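Local coordinates for phosphoenolpyruvate--protein phosphotransferase (Escherichia coli, PDB 5T12) that probably passes the phosphoryl group of phosphoenolpyruvate to the carrier protein NPr in the nitrogen phosphotransferase system, this chain being the EIN domain of the longer enzyme, at residues V175-R180 / I197-G202; P9-A14 / D218-E223. The protein carries 1 engineered substitution. One frame throughout, in Å; residues are numbered along the deposited sequence.

Contact 1: residues V175-R180 / I197-G202; sequences VGVVVR and IPTVMG
Val177 and Thr199 stand side by side on one face of a pair of parallel strands, with Val179 and Met201 beyond them; Val178 and Val200 pair on the other face. Along the inner edges the peptide groups meet. Val177 N gives a hydrogen bond to Pro198 O (3.0 Å), nearly along the C=O axis. Val177 O then accepts from Val200 N, which is tilted 25° from the carbonyl plane. Val179 N bonds in return to Val200 O in that carbonyl's plane, the straightest link of the three (171° at the hydrogen). At the start of the pair, the CD corner of the Pro198 ring comes within 3.2 Å of Val175 O. Ile197 CG2 packs on Gly176 CA at 3.7 Å.

Val200 CG1 lies between its own backbone N and carbonyl carbon, the crowded position (chi1 78°), and there it fits against both methyls of Val178, 3.7 Å from Val178 CG1. On the other face, Thr199 OG1 is 3.7 Å from Val177 CB, while Met201 CG rests 3.9 Å from Val179 CB. An alanine in place of Thr199, lacking both OG1 and CG2, would probably leave a gap beside CB and CG2 of Val177.

The two strands are the outer members of the beta-alpha-beta crossover 174-179, 187-195, 199-201. Helix 187-195 covers the Thr199 and Met201 face through Val192 and Ala189, strand 154-158 pairs with the far edge of 174-179, and strand 5-8 lies beyond 199-201 with Ala7 against Thr199 and Met201.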
ATOM      1  N   VAL A 175       6.540  -7.889   4.467  1.00 32.82           N
ATOM      2  CA  VAL A 175       6.254  -8.925   5.456  1.00 28.27           C
ATOM      3  C   VAL A 175       5.820  -8.358   6.798  1.00 30.98           C
ATOM      4  O   VAL A 175       5.367  -9.131   7.657  1.00 35.15           O
ATOM      5  CB  VAL A 175       7.459  -9.868   5.650  1.00 29.17           C
ATOM      6  CG1 VAL A 175       7.846 -10.514   4.328  1.00 26.30           C
ATOM      7  CG2 VAL A 175       8.635  -9.110   6.242  1.00 23.75           C
ATOM      8  N   GLY A 176       5.939  -7.052   7.012  1.00 25.42           N
ATOM      9  CA  GLY A 176       5.544  -6.457   8.274  1.00 28.67           C
ATOM     10  C   GLY A 176       5.510  -4.950   8.170  1.00 28.56           C
ATOM     11  O   GLY A 176       6.113  -4.356   7.269  1.00 30.38           O
ATOM     12  N   VAL A 177       4.783  -4.335   9.102  1.00 29.79           N
ATOM     13  CA  VAL A 177       4.612  -2.886   9.139  1.00 24.99           C
ATOM     14  C   VAL A 177       4.752  -2.411  10.580  1.00 26.63           C
ATOM     15  O   VAL A 177       4.276  -3.070  11.512  1.00 28.89           O
ATOM     16  CB  VAL A 177       3.249  -2.451   8.553  1.00 28.42           C
ATOM     17  CG1 VAL A 177       3.143  -0.933   8.515  1.00 26.51           C
ATOM     18  CG2 VAL A 177       3.042  -3.030   7.161  1.00 22.72           C
ATOM     19  N   VAL A 178       5.412  -1.270  10.762  1.00 24.24           N
ATOM     20  CA  VAL A 178       5.562  -0.637  12.069  1.00 28.42           C
ATOM     21  C   VAL A 178       5.202   0.833  11.925  1.00 40.75           C
ATOM     22  O   VAL A 178       5.866   1.570  11.186  1.00 30.77           O
ATOM     23  CB  VAL A 178       6.984  -0.782  12.631  1.00 38.90           C
ATOM     24  CG1 VAL A 178       7.095  -0.038  13.959  1.00 38.16           C
ATOM     25  CG2 VAL A 178       7.340  -2.248  12.803  1.00 31.63           C
ATOM     26  N   VAL A 179       4.166   1.264  12.635  1.00 39.42           N
ATOM     27  CA  VAL A 179       3.706   2.645  12.578  1.00 34.02           C
ATOM     28  C   VAL A 179       3.919   3.298  13.939  1.00 42.34           C
ATOM     29  O   VAL A 179       3.655   2.687  14.981  1.00 33.02           O
ATOM     30  CB  VAL A 179       2.234   2.729  12.130  1.00 39.81           C
ATOM     31  CG1 VAL A 179       1.957   4.099  11.547  1.00 44.58           C
ATOM     32  CG2 VAL A 179       1.936   1.653  11.097  1.00 34.74           C
ATOM     33  N   ARG A 180       4.425   4.540  13.924  1.00 38.37           N
ATOM     34  CA  ARG A 180       4.673   5.310  15.140  1.00 50.83           C
ATOM     35  C   ARG A 180       3.430   6.085  15.585  1.00 61.54           C
ATOM     36  O   ARG A 180       3.021   5.986  16.745  1.00 64.49           O
ATOM     37  CB  ARG A 180       5.868   6.252  14.941  1.00 47.95           C
ATOM     38  CG  ARG A 180       6.158   7.114  16.165  1.00 79.78           C
ATOM     39  CD  ARG A 180       7.020   8.310  15.828  1.00 75.42           C
ATOM     40  NE  ARG A 180       7.848   8.723  16.957  1.00 99.49           N
ATOM     41  CZ  ARG A 180       7.636   9.820  17.677  1.00100.46           C
ATOM     42  NH1 ARG A 180       6.623  10.623  17.381  1.00 96.49           N
ATOM     43  NH2 ARG A 180       8.440  10.116  18.689  1.00 85.73           N
ATOM     44  N   ILE A 197      -0.761  -9.298   7.288  1.00 36.20           N
ATOM     45  CA  ILE A 197       0.564  -8.712   7.487  1.00 32.78           C
ATOM     46  C   ILE A 197       0.714  -8.378   8.949  1.00 43.02           C
ATOM     47  O   ILE A 197      -0.122  -7.636   9.502  1.00 41.16           O
ATOM     48  CB  ILE A 197       0.759  -7.463   6.612  1.00 34.84           C
ATOM     49  CG1 ILE A 197       0.420  -7.758   5.151  1.00 37.52           C
ATOM     50  CG2 ILE A 197       2.185  -6.950   6.740  1.00 28.49           C
ATOM     51  CD1 ILE A 197       0.538  -6.550   4.246  1.00 45.53           C
ATOM     52  N   PRO A 198       1.735  -8.885   9.648  1.00 33.19           N
ATOM     53  CA  PRO A 198       1.980  -8.466  11.029  1.00 34.00           C
ATOM     54  C   PRO A 198       2.216  -6.963  11.096  1.00 27.70           C
ATOM     55  O   PRO A 198       3.011  -6.408  10.335  1.00 30.34           O
ATOM     56  CB  PRO A 198       3.231  -9.255  11.428  1.00 27.43           C
ATOM     57  CG  PRO A 198       3.256 -10.424  10.496  1.00 33.88           C
ATOM     58  CD  PRO A 198       2.677  -9.931   9.207  1.00 41.60           C
ATOM     59  N   THR A 199       1.507  -6.303  12.009  1.00 25.14           N
ATOM     60  CA  THR A 199       1.534  -4.848  12.069  1.00 32.08           C
ATOM     61  C   THR A 199       1.465  -4.393  13.517  1.00 32.71           C
ATOM     62  O   THR A 199       0.658  -4.908  14.296  1.00 27.57           O
ATOM     63  CB  THR A 199       0.376  -4.247  11.261  1.00 31.46           C
ATOM     64  OG1 THR A 199       0.552  -4.559   9.872  1.00 31.86           O
ATOM     65  CG2 THR A 199       0.323  -2.734  11.429  1.00 34.63           C
ATOM     66  N   VAL A 200       2.311  -3.426  13.867  1.00 34.77           N
ATOM     67  CA  VAL A 200       2.353  -2.846  15.201  1.00 39.44           C
ATOM     68  C   VAL A 200       2.248  -1.330  15.064  1.00 45.17           C
ATOM     69  O   VAL A 200       2.753  -0.749  14.096  1.00 30.38           O
ATOM     70  CB  VAL A 200       3.634  -3.275  15.954  1.00 37.29           C
ATOM     71  CG1 VAL A 200       4.847  -2.483  15.491  1.00 27.84           C
ATOM     72  CG2 VAL A 200       3.441  -3.174  17.447  1.00 54.48           C
ATOM     73  N   MET A 201       1.562  -0.691  16.012  1.00 47.90           N
ATOM     74  CA  MET A 201       1.268   0.735  15.920  1.00 34.31           C
ATOM     75  C   MET A 201       1.511   1.407  17.264  1.00 41.64           C
ATOM     76  O   MET A 201       1.781   0.753  18.274  1.00 45.64           O
ATOM     77  CB  MET A 201      -0.173   0.987  15.460  1.00 44.04           C
ATOM     78  CG  MET A 201      -0.457   0.606  14.014  1.00 45.15           C
ATOM     79  SD  MET A 201      -2.165   0.945  13.544  1.00 52.64           S
ATOM     80  CE  MET A 201      -2.139   0.503  11.809  1.00 57.71           C
ATOM     81  N   GLY A 202       1.402   2.736  17.263  1.00 53.06           N
ATOM     82  CA  GLY A 202       1.585   3.516  18.479  1.00 36.63           C
ATOM     83  C   GLY A 202       2.933   3.327  19.134  1.00 49.69           C
ATOM     84  O   GLY A 202       3.051   3.475  20.355  1.00 56.63           O
TER

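Contact 2: residues P9-A14 / D218-E223; sequences PGVAIA and DGYRGE
Tyr220, in the bulged tip of the beta-hairpin of strands 214-218 and 223-226, lays one face of its ring on the backbone of Gly10. Gly10 N sits 3.5 Å above the centre of the ring, and Gly10 CA makes an off-centre CH-pi contact 4.1 Å from its centroid. Pro9 CB adds an apolar touch at Tyr220 CE1 (3.6 Å). The side chain of Val11 crosses that of Tyr220 at about a right angle and brings CG2 to the ring edge, near its plane, 3.7 Å from Tyr220 CE2. With CG1 of Val11 anti to the backbone N (chi1 -178°), CG2 lies beside that N, on the side where the ring is met.

Along the backbone, Val11 and Asp218 form an antiparallel, non-hydrogen-bonded pair. Gly219 packs so closely on Pro9 and Gly10 that a side chain at its position would crowd Pro9 C and Gly10 O. Gly10 has backbone angles that would jam a side chain against the preceding carbonyl oxygen. In the hairpin tip, Gly222 and Glu223 together lie opposite Asp218, a G1 beta bulge, and Asp218 OD1 accepts from Tyr220 N in an Asx turn, the N-H approaching well out of the carboxylate plane. The single hydrogen bond between the segments runs from Gly219 N to Gly10 O, 2.8 Å long and bent to 152° at the hydrogen.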
ATOM      1  N   PRO A   9      -2.165  -9.567  13.723  1.00 30.87           N
ATOM      2  CA  PRO A   9      -1.362 -10.668  14.265  1.00 32.80           C
ATOM      3  C   PRO A   9      -0.307 -11.142  13.280  1.00 41.61           C
ATOM      4  O   PRO A   9      -0.349 -10.857  12.081  1.00 45.31           O
ATOM      5  CB  PRO A   9      -2.400 -11.763  14.533  1.00 35.96           C
ATOM      6  CG  PRO A   9      -3.485 -11.488  13.541  1.00 34.02           C
ATOM      7  CD  PRO A   9      -3.542  -9.988  13.402  1.00 35.22           C
ATOM      8  N   GLY A  10       0.658 -11.884  13.815  1.00 35.34           N
ATOM      9  CA  GLY A  10       1.729 -12.459  13.031  1.00 24.99           C
ATOM     10  C   GLY A  10       3.091 -12.119  13.585  1.00 27.59           C
ATOM     11  O   GLY A  10       3.245 -11.291  14.497  1.00 29.48           O
ATOM     12  N   VAL A  11       4.101 -12.783  13.033  1.00 31.81           N
ATOM     13  CA  VAL A  11       5.500 -12.550  13.358  1.00 32.29           C
ATOM     14  C   VAL A  11       6.279 -12.447  12.054  1.00 33.31           C
ATOM     15  O   VAL A  11       6.004 -13.183  11.099  1.00 41.21           O
ATOM     16  CB  VAL A  11       6.085 -13.666  14.254  1.00 30.22           C
ATOM     17  CG1 VAL A  11       7.531 -13.364  14.623  1.00 36.63           C
ATOM     18  CG2 VAL A  11       5.245 -13.846  15.510  1.00 40.90           C
ATOM     19  N   ALA A  12       7.241 -11.528  12.010  1.00 26.43           N
ATOM     20  CA  ALA A  12       8.073 -11.353  10.829  1.00 30.64           C
ATOM     21  C   ALA A  12       9.421 -10.786  11.247  1.00 29.57           C
ATOM     22  O   ALA A  12       9.525 -10.062  12.240  1.00 36.01           O
ATOM     23  CB  ALA A  12       7.409 -10.433   9.799  1.00 18.91           C
ATOM     24  N   ILE A  13      10.451 -11.130  10.480  1.00 26.71           N
ATOM     25  CA  ILE A  13      11.795 -10.601  10.672  1.00 31.02           C
ATOM     26  C   ILE A  13      12.332 -10.174   9.314  1.00 24.67           C
ATOM     27  O   ILE A  13      12.293 -10.950   8.353  1.00 30.64           O
ATOM     28  CB  ILE A  13      12.730 -11.627  11.346  1.00 27.99           C
ATOM     29  CG1 ILE A  13      14.143 -11.056  11.485  1.00 32.66           C
ATOM     30  CG2 ILE A  13      12.738 -12.952  10.586  1.00 31.48           C
ATOM     31  CD1 ILE A  13      15.088 -11.944  12.263  1.00 39.30           C
ATOM     32  N   ALA A  14      12.810  -8.934   9.229  1.00 30.41           N
ATOM     33  CA  ALA A  14      13.281  -8.385   7.966  1.00 37.40           C
ATOM     34  C   ALA A  14      13.974  -7.058   8.228  1.00 36.43           C
ATOM     35  O   ALA A  14      13.873  -6.485   9.316  1.00 33.44           O
ATOM     36  CB  ALA A  14      12.132  -8.192   6.967  1.00 19.51           C
ATOM     37  N   ASP A 218       6.375  -8.250  16.159  1.00 30.84           N
ATOM     38  CA  ASP A 218       5.538  -9.252  16.816  1.00 37.06           C
ATOM     39  C   ASP A 218       4.149  -8.648  16.986  1.00 32.43           C
ATOM     40  O   ASP A 218       3.922  -7.834  17.888  1.00 39.73           O
ATOM     41  CB  ASP A 218       6.144  -9.676  18.154  1.00 37.73           C
ATOM     42  CG  ASP A 218       5.251 -10.627  18.930  1.00 37.41           C
ATOM     43  OD1 ASP A 218       4.381 -11.280  18.314  1.00 50.72           O
ATOM     44  OD2 ASP A 218       5.428 -10.728  20.162  1.00 54.98           O
ATOM     45  N   GLY A 219       3.222  -9.047  16.114  1.00 34.24           N
ATOM     46  CA  GLY A 219       1.862  -8.550  16.150  1.00 33.75           C
ATOM     47  C   GLY A 219       0.933  -9.256  17.107  1.00 37.09           C
ATOM     48  O   GLY A 219      -0.193  -8.794  17.314  1.00 43.52           O
ATOM     49  N   TYR A 220       1.365 -10.374  17.693  1.00 42.26           N
ATOM     50  CA  TYR A 220       0.545 -11.046  18.695  1.00 41.69           C
ATOM     51  C   TYR A 220       0.618 -10.336  20.041  1.00 33.70           C
ATOM     52  O   TYR A 220      -0.396 -10.209  20.735  1.00 44.00           O
ATOM     53  CB  TYR A 220       0.980 -12.506  18.856  1.00 38.24           C
ATOM     54  CG  TYR A 220       0.787 -13.379  17.634  1.00 33.98           C
ATOM     55  CD1 TYR A 220      -0.483 -13.676  17.161  1.00 28.36           C
ATOM     56  CD2 TYR A 220       1.876 -13.932  16.975  1.00 36.58           C
ATOM     57  CE1 TYR A 220      -0.662 -14.484  16.053  1.00 19.95           C
ATOM     58  CE2 TYR A 220       1.708 -14.742  15.868  1.00 29.56           C
ATOM     59  CZ  TYR A 220       0.437 -15.015  15.412  1.00 33.55           C
ATOM     60  OH  TYR A 220       0.264 -15.820  14.309  1.00 31.03           O
ATOM     61  N   ARG A 221       1.807  -9.870  20.423  1.00 47.46           N
ATOM     62  CA  ARG A 221       2.036  -9.279  21.733  1.00 48.99           C
ATOM     63  C   ARG A 221       2.347  -7.790  21.673  1.00 40.76           C
ATOM     64  O   ARG A 221       2.471  -7.153  22.725  1.00 50.94           O
ATOM     65  CB  ARG A 221       3.175 -10.018  22.446  1.00 31.58           C
ATOM     66  CG  ARG A 221       2.958 -11.521  22.541  1.00 51.72           C
ATOM     67  CD  ARG A 221       4.193 -12.240  23.056  1.00 36.17           C
ATOM     68  NE  ARG A 221       4.009 -13.688  23.066  1.00 61.96           N
ATOM     69  CZ  ARG A 221       4.954 -14.563  23.396  1.00 43.33           C
ATOM     70  NH1 ARG A 221       4.693 -15.863  23.375  1.00 43.81           N
ATOM     71  NH2 ARG A 221       6.162 -14.140  23.744  1.00 40.73           N
ATOM     72  N   GLY A 222       2.470  -7.216  20.479  1.00 38.52           N
ATOM     73  CA  GLY A 222       2.792  -5.808  20.350  1.00 41.22           C
ATOM     74  C   GLY A 222       4.226  -5.498  20.728  1.00 45.78           C
ATOM     75  O   GLY A 222       4.488  -4.563  21.491  1.00 45.24           O
ATOM     76  N   GLU A 223       5.162  -6.279  20.198  1.00 32.25           N
ATOM     77  CA  GLU A 223       6.578  -6.121  20.481  1.00 46.30           C
ATOM     78  C   GLU A 223       7.341  -5.861  19.189  1.00 44.42           C
ATOM     79  O   GLU A 223       6.997  -6.390  18.128  1.00 28.89           O
ATOM     80  CB  GLU A 223       7.150  -7.369  21.165  1.00 32.03           C
ATOM     81  CG  GLU A 223       6.405  -7.797  22.414  1.00 58.85           C
ATOM     82  CD  GLU A 223       6.827  -9.171  22.891  1.00 66.78           C
ATOM     83  OE1 GLU A 223       7.623  -9.825  22.185  1.00 43.67           O
ATOM     84  OE2 GLU A 223       6.363  -9.600  23.969  1.00 67.12           O
TER

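Overall arrangement
Contacts 1 and 2 lie about 8 Å apart, centre to centre, in one mixed sheet that includes the strands of the PEP-utilising enzyme mobile domain. Along the chain, residues 9-14 come first, then 175-180 and 197-202, and 218-223 last, so contact 2 joins the early strand 11-18 to the late hairpin while contact 1 closes a short crossover between them. Across the sheet, strand 154-158 separates strand 11-18 from 174-179. The contacts still touch: Pro198 CG packs on Gly10 C, and Val175 reaches Ala12 and Ala14. The N-terminal strands thus complete a domain built mostly from sequence beyond the long helices 36-61 to 126-140, with contact 1 buried and contact 2 at the surface.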